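Local coordinates for protein insecticidal Delta-Endotoxin Cry8Ea1 (Bacillus Thuringiensis, PDB 3EB7) that kills larvae of the underground pest Holotrichia parallela, probably by inserting into gut-cell membranes and forming pores, as in other three-domain Cry toxins, at residues A[299-303]-A[426-430]; A[193-198]-A[260-264]. The contacts are given in a common frame with arbitrary orientation. Numbering follows the deposited sequence.

Interaction 1 (A[299-303]-A[426-430]); sequences KKWIG and DVPVF. With SO4 (sulfate ion), chain E.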
# COMPACT_ATOMS: atom_id res chain seq x y z
N LYS A 299 17.75 -14.51 -27.22
CA LYS A 299 17.68 -15.49 -26.14
C LYS A 299 16.85 -14.88 -25.01
O LYS A 299 17.20 -13.84 -24.44
CB LYS A 299 19.05 -15.85 -25.62
CG LYS A 299 19.84 -16.72 -26.49
CD LYS A 299 21.26 -16.69 -25.94
CE LYS A 299 22.03 -17.88 -26.35
NZ LYS A 299 23.48 -17.53 -26.22
N LYS A 300 15.74 -15.55 -24.70
CA LYS A 300 14.70 -14.92 -23.89
C LYS A 300 14.16 -15.84 -22.81
O LYS A 300 14.30 -17.04 -22.88
CB LYS A 300 13.58 -14.38 -24.80
CG LYS A 300 12.91 -15.42 -25.66
CD LYS A 300 11.64 -14.83 -26.32
CE LYS A 300 11.18 -15.60 -27.59
NZ LYS A 300 10.65 -16.91 -27.20
N TRP A 301 13.53 -15.24 -21.82
CA TRP A 301 12.88 -15.89 -20.69
C TRP A 301 11.60 -16.55 -21.24
O TRP A 301 10.62 -15.84 -21.62
CB TRP A 301 12.54 -14.77 -19.70
CG TRP A 301 11.86 -15.12 -18.37
CD1 TRP A 301 10.89 -16.08 -18.12
CD2 TRP A 301 12.07 -14.44 -17.12
NE1 TRP A 301 10.52 -16.04 -16.78
CE2 TRP A 301 11.21 -15.03 -16.15
CE3 TRP A 301 12.89 -13.37 -16.72
CZ2 TRP A 301 11.18 -14.62 -14.82
CZ3 TRP A 301 12.86 -12.96 -15.38
CH2 TRP A 301 12.00 -13.59 -14.45
N ILE A 302 11.64 -17.89 -21.32
CA ILE A 302 10.49 -18.69 -21.79
C ILE A 302 9.73 -19.45 -20.67
O ILE A 302 8.71 -20.07 -20.94
CB ILE A 302 10.86 -19.72 -22.91
CG1 ILE A 302 11.86 -20.77 -22.39
CG2 ILE A 302 11.35 -19.03 -24.15
CD1 ILE A 302 12.12 -21.96 -23.36
N GLY A 303 10.22 -19.39 -19.44
CA GLY A 303 9.57 -20.03 -18.30
C GLY A 303 10.41 -19.81 -17.07
O GLY A 303 11.57 -19.40 -17.17
N ASP A 426 5.83 -14.12 -24.81
CA ASP A 426 6.50 -14.51 -23.56
C ASP A 426 6.70 -13.27 -22.71
O ASP A 426 7.65 -12.48 -22.93
CB ASP A 426 7.84 -15.20 -23.84
CG ASP A 426 7.68 -16.45 -24.74
OD1 ASP A 426 6.61 -17.11 -24.69
OD2 ASP A 426 8.64 -16.79 -25.49
N VAL A 427 5.76 -13.06 -21.79
CA VAL A 427 5.71 -11.84 -21.02
C VAL A 427 5.54 -12.09 -19.50
O VAL A 427 4.49 -12.58 -19.07
CB VAL A 427 4.59 -10.86 -21.51
CG1 VAL A 427 4.63 -9.58 -20.73
CG2 VAL A 427 4.71 -10.54 -22.99
N PRO A 428 6.57 -11.75 -18.70
CA PRO A 428 6.48 -11.76 -17.23
C PRO A 428 5.84 -10.50 -16.62
O PRO A 428 5.85 -9.42 -17.23
CB PRO A 428 7.94 -11.91 -16.78
CG PRO A 428 8.82 -11.47 -17.97
CD PRO A 428 7.92 -11.37 -19.20
N VAL A 429 5.26 -10.65 -15.43
CA VAL A 429 4.78 -9.51 -14.66
C VAL A 429 5.47 -9.62 -13.30
O VAL A 429 5.58 -10.72 -12.74
CB VAL A 429 3.20 -9.52 -14.54
CG1 VAL A 429 2.69 -8.55 -13.51
CG2 VAL A 429 2.57 -9.18 -15.88
N PHE A 430 5.97 -8.50 -12.79
CA PHE A 430 6.57 -8.47 -11.44
C PHE A 430 5.55 -7.92 -10.45
O PHE A 430 4.85 -6.95 -10.75
CB PHE A 430 7.82 -7.59 -11.44
CG PHE A 430 9.02 -8.16 -12.21
CD1 PHE A 430 10.17 -7.37 -12.39
CD2 PHE A 430 9.03 -9.44 -12.74
CE1 PHE A 430 11.31 -7.87 -13.09
CE2 PHE A 430 10.18 -9.94 -13.45
CZ PHE A 430 11.29 -9.19 -13.60
S SO4 E . 24.93 -19.52 -28.81
O1 SO4 E . 25.58 -20.12 -29.97
O2 SO4 E . 25.52 -20.05 -27.58
O3 SO4 E . 25.13 -18.07 -28.93
O4 SO4 E . 23.49 -19.80 -28.77
O HOH W 1 10.07 -13.31 -21.88
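Segment 299-303 lies within strand 296-310, and 426-430 enters strand 427-434 of another sheet; the two segments share no direct backbone hydrogen bond, and their closest CA atoms, those of Ile302 and Asp426, are 6.0 Å apart. One water bridges the main chains, donating to Trp301 O (2.6 Å from the water O) and Asp426 O (2.8 Å). Among the side chains, Lys300 NZ forms a salt bridge with Asp426 OD2 at 2.6 Å; the same carboxylate oxygen also forms a salt bridge with Arg423, so Asp426 is shared between two basic side chains. Ile302 and Gly303 together face Tyr286 in a classic beta bulge on strand 296-310. The setting is the beta-prism of the second Cry domain, in whose interior the sheets pack against each other. There the Trp301 ring takes Pro428 over one face (CD2 to CG, 4.5 Å), while Trp301 CH2 approaches the edge of the Phe430 ring at CE2, 4.2 Å away. Phe421 also stacks on Trp301, and His304 hydrogen-bonds its NE1. Lys299 NZ weakly hydrogen-bonds O3 of a sulfate, probably from the crystallisation liquor, at 3.2 Å.

Interaction 2 (A[193-198]-A[260-264]); sequences LKGSNA and APSFN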
# COMPACT_ATOMS: atom_id res chain seq x y z
N LEU A 193 -12.70 0.81 -16.28
CA LEU A 193 -11.59 0.44 -17.14
C LEU A 193 -11.59 -1.05 -17.54
O LEU A 193 -10.78 -1.47 -18.34
CB LEU A 193 -10.28 0.86 -16.50
CG LEU A 193 -9.89 2.35 -16.54
CD1 LEU A 193 -8.68 2.55 -15.71
CD2 LEU A 193 -9.62 2.90 -17.92
N LYS A 194 -12.50 -1.85 -16.98
CA LYS A 194 -12.58 -3.29 -17.32
C LYS A 194 -12.92 -3.45 -18.81
O LYS A 194 -13.87 -2.85 -19.30
CB LYS A 194 -13.62 -3.98 -16.46
CG LYS A 194 -13.51 -5.48 -16.39
CD LYS A 194 -14.59 -6.02 -15.47
CE LYS A 194 -14.47 -7.52 -15.18
NZ LYS A 194 -14.28 -8.35 -16.43
N GLY A 195 -12.12 -4.23 -19.54
CA GLY A 195 -12.29 -4.37 -20.97
C GLY A 195 -12.30 -5.81 -21.40
O GLY A 195 -12.63 -6.70 -20.62
N SER A 196 -11.91 -6.06 -22.64
CA SER A 196 -11.91 -7.39 -23.18
C SER A 196 -10.53 -7.80 -23.74
O SER A 196 -10.26 -9.00 -23.87
CB SER A 196 -12.95 -7.46 -24.29
OG SER A 196 -12.55 -6.57 -25.33
N ASN A 197 -9.66 -6.83 -24.07
CA ASN A 197 -8.36 -7.19 -24.66
C ASN A 197 -7.17 -6.91 -23.76
O ASN A 197 -7.30 -6.29 -22.71
CB ASN A 197 -8.17 -6.58 -26.07
CG ASN A 197 -8.10 -5.06 -26.03
OD1 ASN A 197 -7.56 -4.47 -25.08
ND2 ASN A 197 -8.64 -4.42 -27.05
N ALA A 198 -5.99 -7.33 -24.20
CA ALA A 198 -4.77 -7.23 -23.37
C ALA A 198 -4.29 -5.78 -23.16
O ALA A 198 -3.77 -5.46 -22.12
CB ALA A 198 -3.64 -8.13 -23.95
N ALA A 260 -2.56 -11.41 -28.18
CA ALA A 260 -2.38 -11.90 -26.81
C ALA A 260 -3.75 -12.34 -26.28
O ALA A 260 -4.74 -12.04 -26.90
CB ALA A 260 -1.81 -10.81 -25.96
N PRO A 261 -3.79 -13.06 -25.13
CA PRO A 261 -5.07 -13.50 -24.53
C PRO A 261 -6.01 -12.33 -24.10
O PRO A 261 -5.59 -11.19 -23.95
CB PRO A 261 -4.63 -14.31 -23.29
CG PRO A 261 -3.22 -14.57 -23.47
CD PRO A 261 -2.63 -13.53 -24.35
N SER A 262 -7.27 -12.65 -23.88
CA SER A 262 -8.25 -11.70 -23.42
C SER A 262 -7.86 -11.10 -22.09
O SER A 262 -6.99 -11.64 -21.38
CB SER A 262 -9.58 -12.41 -23.23
OG SER A 262 -9.42 -13.36 -22.19
N PHE A 263 -8.51 -9.97 -21.78
CA PHE A 263 -8.54 -9.35 -20.46
C PHE A 263 -8.67 -10.37 -19.30
O PHE A 263 -7.81 -10.39 -18.39
CB PHE A 263 -9.71 -8.36 -20.38
CG PHE A 263 -9.68 -7.50 -19.13
CD1 PHE A 263 -9.19 -6.19 -19.19
CD2 PHE A 263 -10.12 -7.99 -17.90
CE1 PHE A 263 -9.15 -5.39 -18.05
CE2 PHE A 263 -10.07 -7.20 -16.75
CZ PHE A 263 -9.59 -5.90 -16.83
N ASN A 264 -9.76 -11.16 -19.33
CA ASN A 264 -10.04 -12.12 -18.25
C ASN A 264 -8.94 -13.16 -18.13
O ASN A 264 -8.60 -13.57 -17.01
CB ASN A 264 -11.38 -12.83 -18.41
CG ASN A 264 -12.57 -11.89 -18.25
OD1 ASN A 264 -12.50 -10.86 -17.57
ND2 ASN A 264 -13.69 -12.26 -18.88
O HOH W 2 -5.95 -9.35 -26.23
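Phe263 lays its ring along the backbone of 193-198, with Lys194 CG 3.9 Å from Phe263 CE2; 107 Å² of the residue is covered, the largest share in this contact. Gly195 brings its bare main chain up to Phe263: its N lies over one face of the ring and Gly195 O comes within 3.4 Å of Phe263 CB. Trp201 and Tyr204 of helix 198-220 meet the ring edge-to-face. The main chains are joined by Phe263 N donating to Ser196 O (2.9 Å, 167° at the hydrogen), while Lys194 NZ reaches Asn264 OD1 in a weak bond of 3.3 Å. At the other end Ala198 CB touches Ala260 CB at 3.8 Å, and a water accepts from Ala198 N (2.9 Å) and lies 3.0 Å from Pro261 O, bridging the two segments. Asn197 and Ser262, whose CA atoms lie 4.7 Å apart, are both N-cap residues; the Asn197 side chain caps through OD1 to Gln200 N. Two helix N-termini thus meet at the interface between the helical and beta-prism domains of a three-domain Cry toxin.

Overall arrangement
From the N terminus the chain runs through the helical domain to 193-198, the turn between helices 161-191 and 198-220. It then passes along helix 198-220 and two short strands before 260-264 returns to that turn, closing interaction 2 over 61 intervening residues. Only afterwards does interaction 1 open at 299-303; 122 residues, 66 of them strand, separate it from 426-430. The two closures are therefore in series, neither nested nor crossed. Interaction 2 ties the helical domain to the beta-prism domain, whereas interaction 1 joins two sheets inside that prism. Their centres lie 19 Å apart and their nearest atoms about 7 Å, without touching; Pro425, next to 426-430, meets Ala260.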